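Local coordinates for protein hexokinase (PDB 1BDG) that phosphorylates glucose and other hexoses at the 6-position with ATP, catalysing the first step of glycolysis, at residues 291-295 with 370-374; 328-334 with 364-368. All coordinates share one frame; numbering follows the deposited sequence.

Contact 1: 291-295 with 370-374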
loop_
_atom_site.group_PDB
_atom_site.type_symbol
_atom_site.label_atom_id
_atom_site.label_comp_id
_atom_site.label_asym_id
_atom_site.label_seq_id
_atom_site.Cartn_x
_atom_site.Cartn_y
_atom_site.Cartn_z
ATOM N N LEU A 291 -6.473 4.304 -8.217
ATOM C CA LEU A 291 -6.152 5.316 -9.222
ATOM C C LEU A 291 -6.789 5.098 -10.581
ATOM O O LEU A 291 -7.146 6.058 -11.245
ATOM C CB LEU A 291 -4.649 5.517 -9.369
ATOM C CG LEU A 291 -3.926 6.154 -8.185
ATOM C CD1 LEU A 291 -2.524 6.501 -8.560
ATOM C CD2 LEU A 291 -4.659 7.380 -7.743
ATOM N N GLY A 292 -6.935 3.850 -11.006
ATOM C CA GLY A 292 -7.562 3.592 -12.290
ATOM C C GLY A 292 -9.043 3.922 -12.219
ATOM O O GLY A 292 -9.635 4.469 -13.151
ATOM N N GLU A 293 -9.638 3.655 -11.069
ATOM C CA GLU A 293 -11.050 3.901 -10.880
ATOM C C GLU A 293 -11.310 5.400 -10.945
ATOM O O GLU A 293 -12.384 5.828 -11.385
ATOM C CB GLU A 293 -11.501 3.285 -9.550
ATOM C CG GLU A 293 -13.016 3.063 -9.374
ATOM C CD GLU A 293 -13.700 2.198 -10.460
ATOM O OE1 GLU A 293 -13.044 1.756 -11.437
ATOM O OE2 GLU A 293 -14.930 1.990 -10.342
ATOM N N LEU A 294 -10.319 6.210 -10.587
ATOM C CA LEU A 294 -10.507 7.656 -10.625
ATOM C C LEU A 294 -10.698 8.156 -12.049
ATOM O O LEU A 294 -11.579 8.982 -12.301
ATOM C CB LEU A 294 -9.347 8.404 -9.940
ATOM C CG LEU A 294 -9.581 8.808 -8.479
ATOM C CD1 LEU A 294 -8.345 9.418 -7.878
ATOM C CD2 LEU A 294 -10.745 9.766 -8.394
ATOM N N VAL A 295 -9.870 7.665 -12.973
ATOM C CA VAL A 295 -9.960 8.059 -14.381
ATOM C C VAL A 295 -11.243 7.530 -14.993
ATOM O O VAL A 295 -11.796 8.153 -15.880
ATOM C CB VAL A 295 -8.792 7.546 -15.211
ATOM C CG1 VAL A 295 -8.880 8.113 -16.610
ATOM C CG2 VAL A 295 -7.473 7.925 -14.557
ATOM N N VAL A 370 -4.540 12.570 -12.425
ATOM C CA VAL A 370 -4.704 11.624 -11.342
ATOM C C VAL A 370 -3.398 11.046 -10.840
ATOM O O VAL A 370 -3.161 11.005 -9.648
ATOM C CB VAL A 370 -5.643 10.487 -11.759
ATOM C CG1 VAL A 370 -5.716 9.413 -10.674
ATOM C CG2 VAL A 370 -7.030 11.066 -12.069
ATOM N N VAL A 371 -2.541 10.622 -11.754
ATOM C CA VAL A 371 -1.263 10.012 -11.398
ATOM C C VAL A 371 -0.250 11.000 -10.829
ATOM O O VAL A 371 0.572 10.624 -9.992
ATOM C CB VAL A 371 -0.679 9.214 -12.613
ATOM C CG1 VAL A 371 0.836 9.377 -12.703
ATOM C CG2 VAL A 371 -1.073 7.735 -12.506
ATOM N N LYS A 372 -0.321 12.254 -11.270
ATOM C CA LYS A 372 0.582 13.304 -10.798
ATOM C C LYS A 372 0.341 13.632 -9.326
ATOM O O LYS A 372 1.282 13.730 -8.534
ATOM C CB LYS A 372 0.390 14.566 -11.624
ATOM C CG LYS A 372 1.433 14.803 -12.685
ATOM C CD LYS A 372 1.970 16.243 -12.655
ATOM N N ARG A 373 -0.930 13.816 -8.974
ATOM C CA ARG A 373 -1.326 14.121 -7.605
ATOM C C ARG A 373 -1.076 12.934 -6.677
ATOM O O ARG A 373 -0.809 13.107 -5.485
ATOM C CB ARG A 373 -2.801 14.467 -7.566
ATOM C CG ARG A 373 -3.335 14.781 -6.188
ATOM C CD ARG A 373 -4.841 14.912 -6.217
ATOM N NE ARG A 373 -5.500 13.643 -6.512
ATOM C CZ ARG A 373 -6.783 13.398 -6.271
ATOM N NH1 ARG A 373 -7.559 14.330 -5.732
ATOM N NH2 ARG A 373 -7.288 12.210 -6.552
ATOM N N ALA A 374 -1.198 11.728 -7.222
ATOM C CA ALA A 374 -0.993 10.510 -6.465
ATOM C C ALA A 374 0.414 10.502 -5.911
ATOM O O ALA A 374 0.610 10.474 -4.696
ATOM C CB ALA A 374 -1.212 9.326 -7.356
#
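Arg373, tied through NH1 by a salt bridge to Asp267 of helix 265-272, turns the edge of its guanidinium to Leu294, whose CD1 lies in the plane of the group, 3.3 Å from Arg373 NH2. Leu294 packs against Asp267 and Phe266 of that same helix. Arg373 gets there by running out from its helix with CG anti to the backbone N (chi1 179°) and then bending at chi3, which brings the nitrogens back toward Leu294. The leucine and arginine side chains cross at about a right angle.

Val370 sits in the middle of the pairing, touching Leu291, Leu294 and Val295. Its CG1 rests 3.7 Å from Leu291 CD2 and 3.8 Å from Leu294 CD1, while CG2 meets Val295 CG2 at 4.0 Å. Both segments belong to long helices, 288-304 and 357-389, of what is predicted to be the hexokinase large subdomain. They run roughly antiparallel here, the short axes passing 10.4 Å apart with 142° between their directions, and the hydrophobic side chains between them are buried.

One turn along from Val370, Ala374 meets both branches of Leu291: CD1 approaches Ala374 CB at 3.3 Å, and CD2 touches both that methyl and Val370 CG1. Leu291 CD1 also comes within 4.4 Å of Val371 CG2. Beyond the pair, Leu291 lies close to Leu402, part of a probable ATP site inferred from relatives, whereas the bound glucose is about 13 Å from the leucine side chain.

Contact 2: 328-334 with 364-368; sequences LTDVERD and RYACE
Arg364 reaches across from helix 357-389 to the turn at 331-334. Leaving CB, the chain sets CG anti to the backbone N (chi1 -166°), and CG lies 3.8 Å from Val331 CG1 as the two side chains slide past each other in opposite directions. CD then skirts Asp334 CB. NE donates to Asp334 O (3.1 Å), tilted out of that carbonyl's plane. CZ sits against Val331 O, which is 3.6 Å away over one face of the guanidinium. NH1 makes a salt bridge to Glu332 OE2 (3.1 Å), meeting the carboxylate from above its plane, with the two flat groups 83° apart. NH2 closes the fork on Asp334 O at 2.8 Å, in the carbonyl plane and on a lone pair, so one oxygen takes two N-H groups side-on and the guanidinium's rotation is fixed. Asp334's own carboxylate is turned to Thr342.

Cys367 SG packs on Val331 CG1 (3.6 Å) and on Leu328 CD2. The arginine thus clasps a type I beta turn, Val331 to Asp334, that overlaps the weakly bonded helix about 328-331, whose Leu328 and Thr329 probably belong to the hexokinase ATP site, as in relatives.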
loop_
_atom_site.group_PDB
_atom_site.type_symbol
_atom_site.label_atom_id
_atom_site.label_comp_id
_atom_site.label_asym_id
_atom_site.label_seq_id
_atom_site.Cartn_x
_atom_site.Cartn_y
_atom_site.Cartn_z
ATOM N N LEU A 328 -2.887 2.913 -16.822
ATOM C CA LEU A 328 -2.283 4.214 -16.555
ATOM C C LEU A 328 -0.758 4.224 -16.696
ATOM O O LEU A 328 -0.107 5.271 -16.658
ATOM C CB LEU A 328 -2.708 4.719 -15.182
ATOM C CG LEU A 328 -4.213 4.737 -14.875
ATOM C CD1 LEU A 328 -4.468 5.774 -13.763
ATOM C CD2 LEU A 328 -5.044 5.062 -16.119
ATOM N N THR A 329 -0.202 3.031 -16.836
ATOM C CA THR A 329 1.219 2.828 -17.007
ATOM C C THR A 329 1.583 3.163 -18.454
ATOM O O THR A 329 2.268 4.157 -18.703
ATOM C CB THR A 329 1.581 1.351 -16.693
ATOM O OG1 THR A 329 1.461 1.117 -15.281
ATOM C CG2 THR A 329 2.978 1.004 -17.166
ATOM N N ASP A 330 1.073 2.389 -19.412
ATOM C CA ASP A 330 1.401 2.637 -20.813
ATOM C C ASP A 330 1.025 4.054 -21.239
ATOM O O ASP A 330 1.827 4.779 -21.849
ATOM C CB ASP A 330 0.735 1.604 -21.726
ATOM C CG ASP A 330 1.355 0.211 -21.598
ATOM O OD1 ASP A 330 2.469 0.101 -21.011
ATOM O OD2 ASP A 330 0.727 -0.772 -22.090
ATOM N N VAL A 331 -0.174 4.468 -20.842
ATOM C CA VAL A 331 -0.692 5.790 -21.173
ATOM C C VAL A 331 0.288 6.917 -20.854
ATOM O O VAL A 331 0.346 7.903 -21.582
ATOM C CB VAL A 331 -1.999 6.049 -20.433
ATOM C CG1 VAL A 331 -2.580 7.370 -20.852
ATOM C CG2 VAL A 331 -2.977 4.921 -20.701
ATOM N N GLU A 332 1.078 6.736 -19.794
ATOM C CA GLU A 332 2.064 7.716 -19.327
ATOM C C GLU A 332 3.314 7.943 -20.190
ATOM O O GLU A 332 3.964 8.992 -20.069
ATOM C CB GLU A 332 2.487 7.387 -17.897
ATOM C CG GLU A 332 1.692 8.135 -16.847
ATOM C CD GLU A 332 2.000 9.629 -16.852
ATOM O OE1 GLU A 332 3.184 9.990 -16.640
ATOM O OE2 GLU A 332 1.076 10.444 -17.087
ATOM N N ARG A 333 3.631 6.985 -21.067
ATOM C CA ARG A 333 4.794 7.082 -21.966
ATOM C C ARG A 333 4.489 7.879 -23.246
ATOM O O ARG A 333 5.314 7.938 -24.164
ATOM C CB ARG A 333 5.275 5.679 -22.366
ATOM C CG ARG A 333 5.412 4.707 -21.197
ATOM C CD ARG A 333 5.603 3.263 -21.660
ATOM N NE ARG A 333 5.464 2.323 -20.543
ATOM C CZ ARG A 333 6.315 2.242 -19.520
ATOM N NH1 ARG A 333 7.389 3.023 -19.478
ATOM N NH2 ARG A 333 6.111 1.369 -18.549
ATOM N N ASP A 334 3.318 8.505 -23.303
ATOM C CA ASP A 334 2.925 9.268 -24.484
ATOM C C ASP A 334 3.470 10.699 -24.598
ATOM O O ASP A 334 3.261 11.536 -23.708
ATOM C CB ASP A 334 1.390 9.305 -24.607
ATOM C CG ASP A 334 0.837 8.186 -25.483
ATOM O OD1 ASP A 334 1.579 7.674 -26.366
ATOM O OD2 ASP A 334 -0.356 7.847 -25.307
ATOM N N ARG A 364 -5.720 11.093 -21.799
ATOM C CA ARG A 364 -4.335 11.066 -21.301
ATOM C C ARG A 364 -4.135 12.178 -20.261
ATOM O O ARG A 364 -3.318 12.068 -19.354
ATOM C CB ARG A 364 -3.324 11.232 -22.449
ATOM C CG ARG A 364 -1.880 10.880 -22.084
ATOM C CD ARG A 364 -0.926 12.005 -22.461
ATOM N NE ARG A 364 0.495 11.684 -22.284
ATOM C CZ ARG A 364 1.087 11.436 -21.111
ATOM N NH1 ARG A 364 0.380 11.453 -19.977
ATOM N NH2 ARG A 364 2.404 11.195 -21.067
ATOM N N TYR A 365 -4.897 13.253 -20.396
ATOM C CA TYR A 365 -4.807 14.358 -19.458
ATOM C C TYR A 365 -5.455 13.912 -18.144
ATOM O O TYR A 365 -4.940 14.183 -17.059
ATOM C CB TYR A 365 -5.520 15.578 -20.035
ATOM C CG TYR A 365 -5.408 16.822 -19.196
ATOM C CD1 TYR A 365 -4.224 17.549 -19.146
ATOM C CD2 TYR A 365 -6.504 17.289 -18.470
ATOM C CE1 TYR A 365 -4.135 18.715 -18.397
ATOM C CE2 TYR A 365 -6.430 18.447 -17.716
ATOM C CZ TYR A 365 -5.248 19.159 -17.684
ATOM O OH TYR A 365 -5.191 20.324 -16.965
ATOM N N ALA A 366 -6.571 13.198 -18.240
ATOM C CA ALA A 366 -7.239 12.704 -17.051
ATOM C C ALA A 366 -6.279 11.801 -16.262
ATOM O O ALA A 366 -6.148 11.959 -15.056
ATOM C CB ALA A 366 -8.529 11.974 -17.430
ATOM N N CYS A 367 -5.571 10.905 -16.954
ATOM C CA CYS A 367 -4.580 10.003 -16.334
ATOM C C CYS A 367 -3.471 10.795 -15.635
ATOM O O CYS A 367 -3.212 10.594 -14.452
ATOM C CB CYS A 367 -3.905 9.096 -17.377
ATOM S SG CYS A 367 -4.884 7.739 -18.054
ATOM N N GLU A 368 -2.776 11.631 -16.410
ATOM C CA GLU A 368 -1.698 12.491 -15.921
ATOM C C GLU A 368 -2.100 13.250 -14.648
ATOM O O GLU A 368 -1.331 13.317 -13.694
ATOM C CB GLU A 368 -1.293 13.505 -17.012
ATOM C CG GLU A 368 -0.328 14.582 -16.528
ATOM C CD GLU A 368 -0.245 15.796 -17.457
ATOM O OE1 GLU A 368 -1.208 16.602 -17.503
ATOM O OE2 GLU A 368 0.803 15.967 -18.118
#

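Helix 357-389 serves both contacts, meeting helix 288-304 at 370-374 in contact 1 and, six residues earlier, the 328-334 segment in contact 2. The centres are 10 Å apart, and the sites join through Leu328, whose CD1 lies 3.8 Å from Val295 CG2. Along the chain, contact 2 is nested inside the loop that contact 1 closes. Contact 1 lies deeper, with every touching residue buried, and is held by aliphatic packing, its arginine pairing outside. Contact 2 sits farther from the chain centre and is also largely buried, but includes partly exposed Arg364 and Glu368; there an arginine grips backbone carbonyl and carboxylate directly, alongside apolar packing around Cys367.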